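Local coordinates for DUF3829 domain-containing protein (Bacteroides thetaiotaomicron, PDB 3RH3) that is of unknown function but adopts an all-helical fold and is probably made as a lipoprotein, at residues L194-L199 and D235-R240; S227-F232 and Y259-I264; D13-V18 and E151-A156; N20-S25 and A166-S171; L42-Q47 and K105-K110. All blocks are in the same frame, centred on the assembly; numbering follows the deposited sequence. Where two conformers were deposited one is given.

Contact 1: residues L194-L199 and D235-R240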
# COMPACT_ATOMS: atom_id res chain seq x y z
N LEU A 194 13.43 3.23 -6.62
CA LEU A 194 13.08 2.27 -7.65
C LEU A 194 11.61 2.42 -8.02
O LEU A 194 11.29 2.42 -9.21
CB LEU A 194 13.37 0.82 -7.20
CG LEU A 194 14.86 0.45 -7.18
CD1 LEU A 194 15.07 -0.75 -6.29
CD2 LEU A 194 15.36 0.19 -8.56
N LYS A 195 10.73 2.60 -7.04
CA LYS A 195 9.29 2.76 -7.32
C LYS A 195 8.98 4.13 -7.96
O LYS A 195 8.05 4.22 -8.77
CB LYS A 195 8.42 2.53 -6.07
CG LYS A 195 8.36 1.07 -5.63
CD LYS A 195 7.31 0.27 -6.38
CE LYS A 195 7.53 -1.22 -6.16
NZ LYS A 195 6.31 -2.01 -6.47
N MSE A 196 9.78 5.15 -7.66
CA MSE A 196 9.60 6.47 -8.27
C MSE A 196 9.98 6.42 -9.76
O MSE A 196 9.26 7.00 -10.57
CB MSE A 196 10.40 7.52 -7.53
CG MSE A 196 9.82 7.80 -6.15
SE MSE A 196 8.34 9.10 -6.24
CE MSE A 196 9.44 10.66 -6.60
N ALA A 197 11.03 5.64 -10.11
CA ALA A 197 11.45 5.43 -11.50
C ALA A 197 10.34 4.68 -12.25
O ALA A 197 10.04 5.01 -13.40
CB ALA A 197 12.76 4.67 -11.54
N GLU A 198 9.73 3.67 -11.61
CA GLU A 198 8.60 2.90 -12.15
C GLU A 198 7.42 3.87 -12.43
O GLU A 198 6.89 3.91 -13.54
CB GLU A 198 8.20 1.76 -11.19
CG GLU A 198 7.01 0.92 -11.63
CD GLU A 198 6.58 -0.19 -10.69
OE1 GLU A 198 7.42 -1.05 -10.34
OE2 GLU A 198 5.37 -0.23 -10.34
N LEU A 199 7.08 4.69 -11.44
CA LEU A 199 6.03 5.71 -11.54
C LEU A 199 6.29 6.73 -12.67
O LEU A 199 5.35 7.10 -13.38
CB LEU A 199 5.85 6.44 -10.20
CG LEU A 199 4.66 7.46 -10.12
CD1 LEU A 199 3.36 6.83 -10.58
CD2 LEU A 199 4.51 7.99 -8.71
N ASP A 235 6.44 16.14 -3.91
CA ASP A 235 6.29 16.07 -2.45
C ASP A 235 7.07 14.87 -1.89
O ASP A 235 7.76 15.01 -0.89
CB ASP A 235 4.80 15.99 -2.06
CG ASP A 235 3.95 17.22 -2.38
OD1 ASP A 235 4.49 18.18 -3.01
OD2 ASP A 235 2.76 17.24 -1.99
N MSE A 236 7.00 13.71 -2.56
CA MSE A 236 7.69 12.50 -2.11
C MSE A 236 9.20 12.67 -2.29
O MSE A 236 9.93 12.29 -1.39
CB MSE A 236 7.14 11.22 -2.77
CG MSE A 236 7.83 9.93 -2.29
SE MSE A 236 7.90 9.74 -0.31
CE MSE A 236 6.01 9.12 -0.01
N GLN A 237 9.68 13.29 -3.40
CA GLN A 237 11.14 13.49 -3.57
C GLN A 237 11.71 14.26 -2.39
O GLN A 237 12.77 13.90 -1.89
CB GLN A 237 11.46 14.26 -4.84
CG GLN A 237 11.78 13.42 -6.03
CD GLN A 237 12.65 14.19 -7.00
OE1 GLN A 237 13.86 13.98 -7.08
NE2 GLN A 237 12.06 15.10 -7.75
N LYS A 238 10.99 15.33 -1.97
CA LYS A 238 11.35 16.21 -0.87
C LYS A 238 11.30 15.46 0.45
O LYS A 238 12.21 15.60 1.26
CB LYS A 238 10.41 17.45 -0.82
CG LYS A 238 10.76 18.47 0.29
CD LYS A 238 9.54 19.27 0.75
CE LYS A 238 9.60 19.60 2.22
NZ LYS A 238 8.24 19.61 2.85
N ALA A 239 10.22 14.70 0.69
CA ALA A 239 10.07 13.93 1.93
C ALA A 239 11.20 12.89 2.06
O ALA A 239 11.83 12.77 3.10
CB ALA A 239 8.71 13.24 1.95
N ARG A 240 11.45 12.16 0.98
CA ARG A 240 12.44 11.09 0.90
C ARG A 240 13.91 11.63 1.05
O ARG A 240 14.78 10.93 1.59
CB ARG A 240 12.22 10.31 -0.43
CG ARG A 240 13.49 9.99 -1.27
CD ARG A 240 13.97 8.67 -0.82
NE ARG A 240 15.20 8.19 -1.45
CZ ARG A 240 16.38 8.15 -0.84
NH1 ARG A 240 16.56 8.76 0.33
NH2 ARG A 240 17.39 7.51 -1.41

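Contact 2: residues S227-F232 and Y259-I264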
# COMPACT_ATOMS: atom_id res chain seq x y z
N SER A 227 -1.43 15.40 -13.36
CA SER A 227 -0.92 16.56 -12.64
C SER A 227 -0.73 16.25 -11.13
O SER A 227 0.28 16.64 -10.56
CB SER A 227 -1.87 17.75 -12.85
OG SER A 227 -1.66 18.77 -11.89
N THR A 228 -1.69 15.52 -10.52
CA THR A 228 -1.66 15.08 -9.10
C THR A 228 -0.53 14.08 -8.88
O THR A 228 0.05 14.06 -7.80
CB THR A 228 -3.02 14.46 -8.72
OG1 THR A 228 -4.06 15.36 -9.10
CG2 THR A 228 -3.13 14.15 -7.22
N VAL A 229 -0.24 13.24 -9.87
CA VAL A 229 0.86 12.28 -9.76
C VAL A 229 2.19 13.07 -9.69
O VAL A 229 3.01 12.82 -8.80
CB VAL A 229 0.85 11.23 -10.89
CG1 VAL A 229 2.18 10.47 -10.94
CG2 VAL A 229 -0.31 10.25 -10.72
N LYS A 230 2.39 14.05 -10.61
CA LYS A 230 3.61 14.89 -10.62
C LYS A 230 3.75 15.64 -9.30
O LYS A 230 4.84 15.73 -8.78
CB LYS A 230 3.65 15.88 -11.80
CG LYS A 230 3.55 15.24 -13.17
CD LYS A 230 3.10 16.23 -14.25
CE LYS A 230 2.41 15.50 -15.38
NZ LYS A 230 1.66 16.42 -16.27
N SER A 231 2.63 16.13 -8.72
CA SER A 231 2.65 16.85 -7.44
C SER A 231 3.07 15.92 -6.34
O SER A 231 3.86 16.29 -5.49
CB SER A 231 1.29 17.44 -7.12
OG SER A 231 1.16 18.60 -7.91
N PHE A 232 2.54 14.69 -6.37
CA PHE A 232 2.87 13.65 -5.40
C PHE A 232 4.35 13.36 -5.46
O PHE A 232 5.03 13.28 -4.44
CB PHE A 232 2.04 12.35 -5.61
CG PHE A 232 2.61 11.21 -4.81
CD1 PHE A 232 2.41 11.14 -3.44
CD2 PHE A 232 3.48 10.30 -5.40
CE1 PHE A 232 3.01 10.12 -2.68
CE2 PHE A 232 4.10 9.29 -4.64
CZ PHE A 232 3.86 9.22 -3.28
N TYR A 259 -7.70 10.95 -1.74
CA TYR A 259 -8.84 10.94 -2.64
C TYR A 259 -8.46 11.10 -4.12
O TYR A 259 -9.14 10.51 -4.97
CB TYR A 259 -9.87 11.99 -2.21
CG TYR A 259 -10.45 11.62 -0.86
CD1 TYR A 259 -11.44 10.65 -0.74
CD2 TYR A 259 -9.93 12.17 0.32
CE1 TYR A 259 -11.91 10.24 0.51
CE2 TYR A 259 -10.38 11.75 1.57
CZ TYR A 259 -11.37 10.78 1.66
OH TYR A 259 -11.80 10.34 2.89
N GLY A 260 -7.40 11.84 -4.40
CA GLY A 260 -6.94 12.03 -5.77
C GLY A 260 -6.24 10.82 -6.35
O GLY A 260 -6.39 10.55 -7.54
N LEU A 261 -5.45 10.10 -5.54
CA LEU A 261 -4.74 8.94 -6.07
C LEU A 261 -5.23 7.64 -5.42
O LEU A 261 -4.45 6.70 -5.23
CB LEU A 261 -3.22 9.13 -5.91
CG LEU A 261 -2.65 10.44 -6.52
CD1 LEU A 261 -1.22 10.67 -6.13
CD2 LEU A 261 -2.81 10.49 -8.06
N SER A 262 -6.56 7.58 -5.15
CA SER A 262 -7.28 6.47 -4.51
C SER A 262 -7.08 5.16 -5.28
O SER A 262 -7.30 5.12 -6.49
CB SER A 262 -8.77 6.79 -4.40
N VAL A 263 -6.64 4.11 -4.54
CA VAL A 263 -6.33 2.77 -5.07
C VAL A 263 -7.53 1.79 -4.95
O VAL A 263 -7.32 0.57 -4.91
CB VAL A 263 -5.07 2.18 -4.37
N ILE A 264 -8.79 2.32 -4.93
CA ILE A 264 -9.99 1.46 -4.86
C ILE A 264 -10.31 0.92 -6.28
O ILE A 264 -10.35 1.72 -7.24
CB ILE A 264 -11.19 2.19 -4.18
CG1 ILE A 264 -10.93 2.33 -2.66
CG2 ILE A 264 -12.52 1.46 -4.43
CD1 ILE A 264 -11.43 3.61 -2.05
OXT ILE A 264 -10.45 -0.32 -6.43

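Contact 3: residues D13-V18 and E151-A156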
# COMPACT_ATOMS: atom_id res chain seq x y z
N ASP A 13 -16.76 -13.81 -14.92
CA ASP A 13 -17.10 -14.06 -13.52
C ASP A 13 -15.80 -14.25 -12.70
O ASP A 13 -15.67 -13.64 -11.64
CB ASP A 13 -18.03 -15.27 -13.37
N ASP A 14 -14.83 -15.07 -13.21
CA ASP A 14 -13.52 -15.30 -12.59
C ASP A 14 -12.76 -13.99 -12.44
O ASP A 14 -12.20 -13.74 -11.37
CB ASP A 14 -12.69 -16.30 -13.41
N ALA A 15 -12.79 -13.12 -13.47
CA ALA A 15 -12.15 -11.80 -13.44
C ALA A 15 -12.79 -10.90 -12.37
O ALA A 15 -12.07 -10.19 -11.67
CB ALA A 15 -12.21 -11.13 -14.81
N SER A 16 -14.13 -10.97 -12.19
CA SER A 16 -14.80 -10.14 -11.20
C SER A 16 -14.56 -10.67 -9.77
O SER A 16 -14.58 -9.89 -8.83
CB SER A 16 -16.29 -10.00 -11.50
OG SER A 16 -16.94 -11.26 -11.51
N LYS A 17 -14.24 -11.97 -9.62
CA LYS A 17 -13.93 -12.59 -8.32
C LYS A 17 -12.51 -12.18 -7.92
O LYS A 17 -12.26 -11.97 -6.74
CB LYS A 17 -14.12 -14.11 -8.37
CG LYS A 17 -15.57 -14.50 -8.10
CD LYS A 17 -15.86 -15.89 -8.62
CE LYS A 17 -17.34 -16.18 -8.70
N VAL A 18 -11.61 -11.98 -8.89
CA VAL A 18 -10.24 -11.48 -8.67
C VAL A 18 -10.33 -10.01 -8.16
O VAL A 18 -9.65 -9.64 -7.19
CB VAL A 18 -9.37 -11.59 -9.96
CG1 VAL A 18 -8.09 -10.75 -9.85
CG2 VAL A 18 -9.03 -13.04 -10.27
N GLU A 151 -8.93 -6.61 -14.90
CA GLU A 151 -9.44 -5.33 -15.37
C GLU A 151 -9.36 -5.24 -16.89
O GLU A 151 -10.32 -4.81 -17.49
CB GLU A 151 -8.74 -4.13 -14.71
CG GLU A 151 -9.34 -3.72 -13.36
CD GLU A 151 -10.73 -3.09 -13.34
OE1 GLU A 151 -11.68 -3.67 -13.93
OE2 GLU A 151 -10.90 -2.06 -12.66
N SER A 152 -8.28 -5.71 -17.50
CA SER A 152 -8.12 -5.68 -18.96
C SER A 152 -9.25 -6.45 -19.67
O SER A 152 -9.65 -6.07 -20.77
CB SER A 152 -6.76 -6.24 -19.36
OG SER A 152 -6.67 -6.37 -20.77
N GLU A 153 -9.76 -7.52 -19.02
CA GLU A 153 -10.84 -8.36 -19.54
C GLU A 153 -12.20 -7.71 -19.35
O GLU A 153 -13.03 -7.76 -20.26
CB GLU A 153 -10.81 -9.74 -18.86
CG GLU A 153 -9.70 -10.64 -19.37
CD GLU A 153 -9.32 -11.80 -18.48
OE1 GLU A 153 -10.23 -12.45 -17.91
OE2 GLU A 153 -8.10 -12.08 -18.37
N LEU A 154 -12.44 -7.12 -18.16
CA LEU A 154 -13.71 -6.47 -17.86
C LEU A 154 -13.86 -5.14 -18.58
O LEU A 154 -14.99 -4.69 -18.76
CB LEU A 154 -13.87 -6.29 -16.34
CG LEU A 154 -14.09 -7.60 -15.54
CD1 LEU A 154 -13.56 -7.48 -14.13
CD2 LEU A 154 -15.54 -8.04 -15.55
N LEU A 155 -12.75 -4.52 -19.02
CA LEU A 155 -12.75 -3.22 -19.71
C LEU A 155 -12.42 -3.32 -21.19
O LEU A 155 -12.27 -2.29 -21.85
CB LEU A 155 -11.75 -2.25 -19.05
CG LEU A 155 -11.93 -1.98 -17.56
CD1 LEU A 155 -10.69 -1.33 -17.00
CD2 LEU A 155 -13.17 -1.11 -17.29
N ALA A 156 -12.35 -4.55 -21.73
CA ALA A 156 -12.01 -4.82 -23.13
C ALA A 156 -12.79 -3.95 -24.14
O ALA A 156 -12.21 -3.50 -25.13
CB ALA A 156 -12.24 -6.30 -23.44

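Contact 4: residues N20-S25 and A166-S171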
# COMPACT_ATOMS: atom_id res chain seq x y z
N ASN A 20 -13.03 -8.49 -6.74
CA ASN A 20 -13.65 -8.51 -5.42
C ASN A 20 -12.64 -8.96 -4.34
O ASN A 20 -12.64 -8.42 -3.24
CB ASN A 20 -14.90 -9.40 -5.39
CG ASN A 20 -15.36 -9.68 -3.98
OD1 ASN A 20 -15.54 -8.76 -3.17
ND2 ASN A 20 -15.45 -10.95 -3.61
N TYR A 21 -11.79 -9.96 -4.66
CA TYR A 21 -10.78 -10.41 -3.71
C TYR A 21 -9.82 -9.25 -3.38
O TYR A 21 -9.51 -9.01 -2.20
CB TYR A 21 -9.99 -11.63 -4.23
CG TYR A 21 -9.06 -12.16 -3.17
CD1 TYR A 21 -9.51 -13.06 -2.21
CD2 TYR A 21 -7.77 -11.66 -3.04
CE1 TYR A 21 -8.66 -13.54 -1.22
CE2 TYR A 21 -6.92 -12.11 -2.03
CZ TYR A 21 -7.37 -13.05 -1.13
OH TYR A 21 -6.54 -13.51 -0.14
N TYR A 22 -9.36 -8.53 -4.43
CA TYR A 22 -8.49 -7.35 -4.26
C TYR A 22 -9.17 -6.29 -3.36
O TYR A 22 -8.53 -5.77 -2.46
CB TYR A 22 -8.09 -6.73 -5.61
CG TYR A 22 -7.45 -5.36 -5.48
CD1 TYR A 22 -6.13 -5.22 -5.04
CD2 TYR A 22 -8.17 -4.20 -5.77
CE1 TYR A 22 -5.54 -3.97 -4.91
CE2 TYR A 22 -7.59 -2.93 -5.63
CZ TYR A 22 -6.27 -2.82 -5.20
OH TYR A 22 -5.69 -1.59 -5.04
N HIS A 23 -10.46 -5.99 -3.60
CA HIS A 23 -11.19 -5.00 -2.81
C HIS A 23 -11.29 -5.40 -1.34
O HIS A 23 -11.11 -4.54 -0.47
CB HIS A 23 -12.59 -4.74 -3.40
CG HIS A 23 -12.53 -3.92 -4.65
ND1 HIS A 23 -13.56 -3.95 -5.57
CD2 HIS A 23 -11.57 -3.07 -5.09
CE1 HIS A 23 -13.20 -3.12 -6.54
NE2 HIS A 23 -11.99 -2.58 -6.31
N MSE A 24 -11.52 -6.71 -1.08
CA MSE A 24 -11.62 -7.24 0.28
C MSE A 24 -10.27 -7.17 0.97
O MSE A 24 -10.21 -6.85 2.15
CB MSE A 24 -12.16 -8.68 0.28
CG MSE A 24 -13.65 -8.75 -0.02
SE MSE A 24 -14.33 -10.57 -0.19
CE MSE A 24 -14.26 -11.11 1.68
N SER A 25 -9.18 -7.45 0.22
CA SER A 25 -7.80 -7.39 0.70
C SER A 25 -7.44 -5.98 1.09
O SER A 25 -6.93 -5.75 2.17
CB SER A 25 -6.83 -7.90 -0.37
OG SER A 25 -6.92 -9.31 -0.47
N ALA A 166 -4.13 2.90 -16.89
CA ALA A 166 -2.98 3.72 -16.48
C ALA A 166 -3.17 4.30 -15.08
O ALA A 166 -2.27 4.20 -14.24
CB ALA A 166 -2.74 4.83 -17.48
N MSE A 167 -4.35 4.87 -14.81
CA MSE A 167 -4.62 5.47 -13.50
C MSE A 167 -4.58 4.43 -12.41
O MSE A 167 -3.93 4.66 -11.39
CB MSE A 167 -5.97 6.20 -13.49
CG MSE A 167 -5.93 7.48 -14.25
SE MSE A 167 -7.55 8.54 -14.06
CE MSE A 167 -8.56 7.80 -15.55
N ARG A 168 -5.24 3.27 -12.62
CA ARG A 168 -5.20 2.14 -11.69
C ARG A 168 -3.75 1.70 -11.39
O ARG A 168 -3.40 1.54 -10.23
CB ARG A 168 -6.01 0.96 -12.24
CG ARG A 168 -7.49 1.15 -12.17
CD ARG A 168 -8.24 -0.16 -12.41
NE ARG A 168 -8.14 -1.12 -11.30
CZ ARG A 168 -8.82 -1.04 -10.16
NH1 ARG A 168 -9.65 -0.02 -9.94
NH2 ARG A 168 -8.68 -1.97 -9.22
N LYS A 169 -2.90 1.55 -12.40
CA LYS A 169 -1.51 1.12 -12.17
C LYS A 169 -0.69 2.18 -11.40
O LYS A 169 -0.01 1.82 -10.44
CB LYS A 169 -0.79 0.74 -13.47
CG LYS A 169 0.48 -0.07 -13.19
CD LYS A 169 1.09 -0.71 -14.39
CE LYS A 169 2.21 -1.63 -13.95
NZ LYS A 169 2.65 -2.53 -15.05
N MSE A 170 -0.84 3.47 -11.75
CA MSE A 170 -0.13 4.58 -11.08
C MSE A 170 -0.56 4.71 -9.64
O MSE A 170 0.30 4.89 -8.78
CB MSE A 170 -0.32 5.89 -11.84
CG MSE A 170 0.46 5.87 -13.17
SE MSE A 170 0.43 7.58 -14.04
CE MSE A 170 -1.19 7.38 -15.01
N SER A 171 -1.87 4.49 -9.35
CA SER A 171 -2.42 4.52 -8.01
C SER A 171 -1.79 3.44 -7.16
O SER A 171 -1.49 3.69 -6.00
CB SER A 171 -3.94 4.37 -8.04
OG SER A 171 -4.48 5.63 -8.41

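Contact 5: residues L42-Q47 and K105-K110. With EDO (1,2-ethanediol), chain D.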
# COMPACT_ATOMS: atom_id res chain seq x y z
N LEU A 42 4.39 3.07 17.88
CA LEU A 42 5.86 3.23 17.93
C LEU A 42 6.22 4.58 18.55
O LEU A 42 7.14 4.65 19.38
CB LEU A 42 6.51 3.11 16.54
CG LEU A 42 6.56 1.71 15.91
CD1 LEU A 42 7.01 1.79 14.45
CD2 LEU A 42 7.45 0.76 16.71
N GLY A 43 5.45 5.61 18.19
CA GLY A 43 5.59 6.96 18.71
C GLY A 43 5.39 7.00 20.20
O GLY A 43 6.21 7.59 20.92
N TYR A 44 4.33 6.30 20.69
CA TYR A 44 4.03 6.20 22.12
C TYR A 44 5.19 5.55 22.87
O TYR A 44 5.58 6.05 23.93
CB TYR A 44 2.72 5.43 22.36
CG TYR A 44 2.25 5.49 23.80
CD1 TYR A 44 2.69 4.57 24.75
CD2 TYR A 44 1.38 6.50 24.22
CE1 TYR A 44 2.28 4.65 26.08
CE2 TYR A 44 0.96 6.58 25.55
CZ TYR A 44 1.41 5.65 26.47
OH TYR A 44 1.00 5.74 27.79
N MSE A 45 5.75 4.47 22.31
CA MSE A 45 6.85 3.69 22.91
C MSE A 45 8.20 4.42 22.91
O MSE A 45 9.13 3.96 23.58
CB MSE A 45 7.00 2.35 22.21
CG MSE A 45 5.79 1.45 22.41
SE MSE A 45 5.93 -0.10 21.30
CE MSE A 45 7.19 -1.14 22.34
N GLU A 46 8.30 5.54 22.19
CA GLU A 46 9.50 6.37 22.13
C GLU A 46 9.49 7.43 23.21
O GLU A 46 10.56 7.86 23.66
CB GLU A 46 9.62 7.06 20.76
CG GLU A 46 10.03 6.13 19.64
CD GLU A 46 9.90 6.71 18.25
OE1 GLU A 46 9.16 7.72 18.08
OE2 GLU A 46 10.52 6.16 17.31
N GLN A 47 8.27 7.88 23.61
CA GLN A 47 8.03 8.92 24.61
C GLN A 47 8.75 8.61 25.92
O GLN A 47 8.44 7.62 26.60
CB GLN A 47 6.52 9.18 24.85
CG GLN A 47 5.67 9.43 23.59
CD GLN A 47 6.03 10.68 22.82
OE1 GLN A 47 5.54 11.78 23.12
NE2 GLN A 47 6.84 10.54 21.78
N LYS A 105 2.82 -5.47 26.78
CA LYS A 105 3.91 -5.87 27.68
C LYS A 105 4.73 -4.63 28.07
O LYS A 105 5.07 -4.45 29.24
CB LYS A 105 4.80 -6.94 27.03
N PHE A 106 4.96 -3.73 27.08
CA PHE A 106 5.67 -2.46 27.24
C PHE A 106 4.99 -1.56 28.30
O PHE A 106 5.70 -0.98 29.13
CB PHE A 106 5.78 -1.73 25.88
CG PHE A 106 6.31 -0.32 25.93
CD1 PHE A 106 7.67 -0.07 25.81
CD2 PHE A 106 5.45 0.76 26.07
CE1 PHE A 106 8.16 1.24 25.85
CE2 PHE A 106 5.94 2.07 26.13
CZ PHE A 106 7.29 2.29 26.03
N LEU A 107 3.64 -1.43 28.24
CA LEU A 107 2.83 -0.60 29.15
C LEU A 107 2.97 -1.06 30.60
O LEU A 107 3.00 -0.23 31.52
CB LEU A 107 1.35 -0.59 28.74
CG LEU A 107 0.99 -0.11 27.32
CD1 LEU A 107 -0.44 -0.49 26.97
CD2 LEU A 107 1.19 1.38 27.16
N ALA A 108 3.05 -2.39 30.80
CA ALA A 108 3.23 -3.02 32.11
C ALA A 108 4.66 -2.80 32.62
O ALA A 108 4.84 -2.49 33.81
CB ALA A 108 2.92 -4.50 32.01
N TYR A 109 5.67 -2.93 31.73
CA TYR A 109 7.09 -2.73 32.05
C TYR A 109 7.42 -1.26 32.33
O TYR A 109 8.25 -0.99 33.21
CB TYR A 109 7.99 -3.27 30.92
CG TYR A 109 8.30 -4.76 31.00
CD1 TYR A 109 9.06 -5.27 32.05
CD2 TYR A 109 7.88 -5.63 30.01
CE1 TYR A 109 9.36 -6.63 32.13
CE2 TYR A 109 8.18 -7.00 30.07
CZ TYR A 109 8.92 -7.49 31.13
OH TYR A 109 9.22 -8.83 31.21
N LYS A 110 6.78 -0.30 31.60
CA LYS A 110 6.96 1.15 31.77
C LYS A 110 6.51 1.60 33.18
O LYS A 110 7.14 2.48 33.77
CB LYS A 110 6.21 1.94 30.69
C1 EDO D . 11.27 8.33 13.95
O1 EDO D . 11.48 6.98 14.40
C2 EDO D . 10.66 8.38 12.55
O2 EDO D . 11.52 7.93 11.47

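Contact 1: residues L194-L199 and D235-R240
Met236, one of the residues that meet across this contact, accepts the 2.8 Å helical bond from Arg240 N at its carbonyl O. Its side chain and that of Gln237 are touched by Met196, both methionines of the contact being selenomethionine. Met196 starts with CG anti to its carbonyl carbon and then bends at chi2 (-84°) and again at the selenium, a flexible path that a long unbranched residue can follow. Its SE comes to 4.1 Å from Met236 CG, and the terminal CE to 3.7 Å from Gln237 CG. The contact with Gln237 uses the aliphatic part of that side chain, which suits a residue at the solvent margin: methylene towards the neighbour, amide beyond it.

Helices 189-207 and 216-240 follow each other in the chain and run antiparallel, forming a helical hairpin in the C-terminal half of this all-alpha protein. Met236 offers Met196 its CG while its tip turns inward, chi1 -179°, onto Ile177, Met178 and Tyr181 of helix 161-181 and Met253 of helix 247-257. Met196 also touches Met233, one turn before Gln237. Arg240 NH2 also forms a salt bridge with Asp193 OD2, tying the same two helices by charge.

Contact 2: residues S227-F232 and Y259-I264
Gly260 brings the tail that follows helix 247-257 close to helix 216-240, its CA lying 6.9 Å from the CA of Thr228. Glycine, with no side chain, suits this narrow approach. Leu261 comes next and makes the contact. Its CG stands anti to the carbonyl carbon (chi1 -54°), and the two methyls part: CD2 reaches Val229 CG2 at 3.7 Å and Thr228 CG2 at 3.8 Å, while CD1 rests 3.7 Å from Phe232 CB. A branched leucine can thus touch three residues on two successive turns of the helix. Thr228 serves both environments, since CG2 meets the leucine while OG1, placed beside its own backbone N, bonds back to Ser224 O. Beyond Leu261 the tail leaves the helix. Val263 O accepts a hydrogen bond from Tyr22 OH, and the terminal carboxylate of the poorly ordered Ile264 has a weak hydrogen bond with His23 and a weak ion pair with Arg168.

Around Leu261, the Phe232 ring packs on Val174, Ile177 and Met178 of helix 161-181 and meets Tyr257 of helix 247-257 edge-to-face, and Val229 turns to Leu199 and Leu203 of helix 189-207; the tail thus lies against a core to which four helices contribute.

Contact 3: residues D13-V18 and E151-A156
An antiparallel helix pair begins here: Ala15, close to the start of helix 10-32, meets Leu154, the last helical residue of helix 115-154. Small faces large. Leu154 CD1 lies 4.0 Å from Ala15 CB and 3.9 Å from Ala15 C, so this methyl rests as much on the backbone as on the side chain of the alanine. The same CD1 is 4.0 Å from Ser16 N. An alanine suits the place because its short side chain lets the two backbones come to 7.1 Å, measured between the CA atoms of Ala15 and Leu154. The leucine, with CG anti to its carbonyl carbon (chi1 -70°), supplies the bulk that reaches across to the alanine.

Glu153, one residue earlier, approaches the methyl of Ala15. Its extended chain carries OE1 to 3.9 Å from Ala15 CB, a van der Waals neighbour and no polar partner; the other oxygen, OE2, accepts a hydrogen bond from Gln149 NE2 one turn back, which should limit the carboxylate's freedom to rotate.

Ser16 sits at the margin and turns its hydroxyl into its own helix. With chi1 at 60°, OG gives a 2.7 Å hydrogen bond to Asp13 O, tilted 27° from that carbonyl's plane, and the oxygen also accepts the helical bond from Lys17 N. The serine is thereby satisfied without a partner across the contact.

Leu155 then leaves helical geometry and packs on Lys161 and Ile164 of the next helix, while Ala15 and Val18 also touch Ala150. Small-against-large packing thus joins the antiparallel helices 10-32 and 115-154 of this all-alpha protein.

Contact 4: residues N20-S25 and A166-S171
Arg168 reaches out from helix 161-181 to touch Tyr22 on helix 10-32, across a separation of 12.5 Å between their CA atoms. Only long side chains could meet at such a distance. Arg168 leaves its backbone with CG anti to the carbonyl carbon, runs extended through chi2, and bends at chi3 (72°), which swings the guanidinium round so that NH2 comes to 3.9 Å from Tyr22 CE2 and 4.1 Å from Tyr22 CD2. Tyr22 comes the other way, with CG anti to the backbone N (chi1 168°), and the two side chains slide past one another in opposite senses. Ring and guanidinium planes stand 80° apart, and NH2 approaches the ring obliquely, so the two groups do not stack.

His23, the next residue on the first helix, takes the opposite choice at chi1, with CG anti to its carbonyl carbon, and directs its imidazole to the same place: NE2 is 4.4 Å from Arg168 NH2. Both groups lie by the C-terminal carboxylate of the poorly ordered Ile264, with which His23 NE2 has a weak hydrogen bond and Arg168 NH1 a weak ion pair. Tyr22 OH is hydrogen-bonded to Val263 O, which should restrain the ring from its far end.

Thr147 of helix 115-154 touches both Tyr22 and Arg168, and the weak partner of Arg168 NE, Glu151, belongs to that helix too. Behind Arg168, Met167 packs on Phe222 and Phe225 of helix 216-240 and Met170 on Leu203 and Ala206 of helix 189-207.

Contact 5: residues L42-Q47 and K105-K110
Met45, a selenomethionine on helix 35-46, lies along one face of the Phe106 ring of helix 79-111, and the contact can be followed out from its backbone. CA is already 3.4 Å from Phe106 CZ, and CB follows at 3.8 Å from the same carbon. CG stands almost squarely over the ring, 3.7 Å from its centroid and 11° off the normal, a CH-pi contact. SE continues above the face at 4.9 Å from the centroid. Beyond it the chain bends (chi3 78°) and brings CE back to 3.7 Å from Phe106 CD1. Methionine suits this place: its slender, polarisable chain can follow one face of a flat ring.

Tyr44 flanks the pair: Phe106 CE2 comes to the edge of the tyrosine ring, near its plane, while Tyr44 CE1 touches Leu107 CD2 at 3.6 Å. Glu46 turns away from the contact: its OE1 makes a salt bridge with Lys184, and OE2 bonds with Tyr126 OH and, at 3.2 Å, with O1 of an ethanediol that probably came from the crystallisation liquor.

The two short helical segments run nearly parallel, 14° between their directions, and helix 115-154 packs on the pair, Asn125 against Met45 and Thr118 against Phe106. Sulfur or selenium above a phenyl face is the Met-aromatic motif, used here to join two helices at the end of a long bundle.

Overall arrangement
The contacts divide between two helical layers. Contacts 3 and 5 join helices of the N-terminal part at opposite ends of it, about 46 Å between centres, with helix 10-32 leading into helix 35-46 and helix 79-111 into helix 115-154. Contacts 1 and 2 share helix 216-240 in the C-terminal part, have centres about 13 Å apart and touch through Leu199 with Val229 and Phe232. Contact 4 connects the parts: it shares helix 10-32 with contact 3, centres about 12 Å apart, and meets contact 2 where the chain's last residues reach Tyr22. Along the chain contacts 3 and 4 interlock, as do 1 and 2, and the C-terminal residues end up at the junction of the two parts.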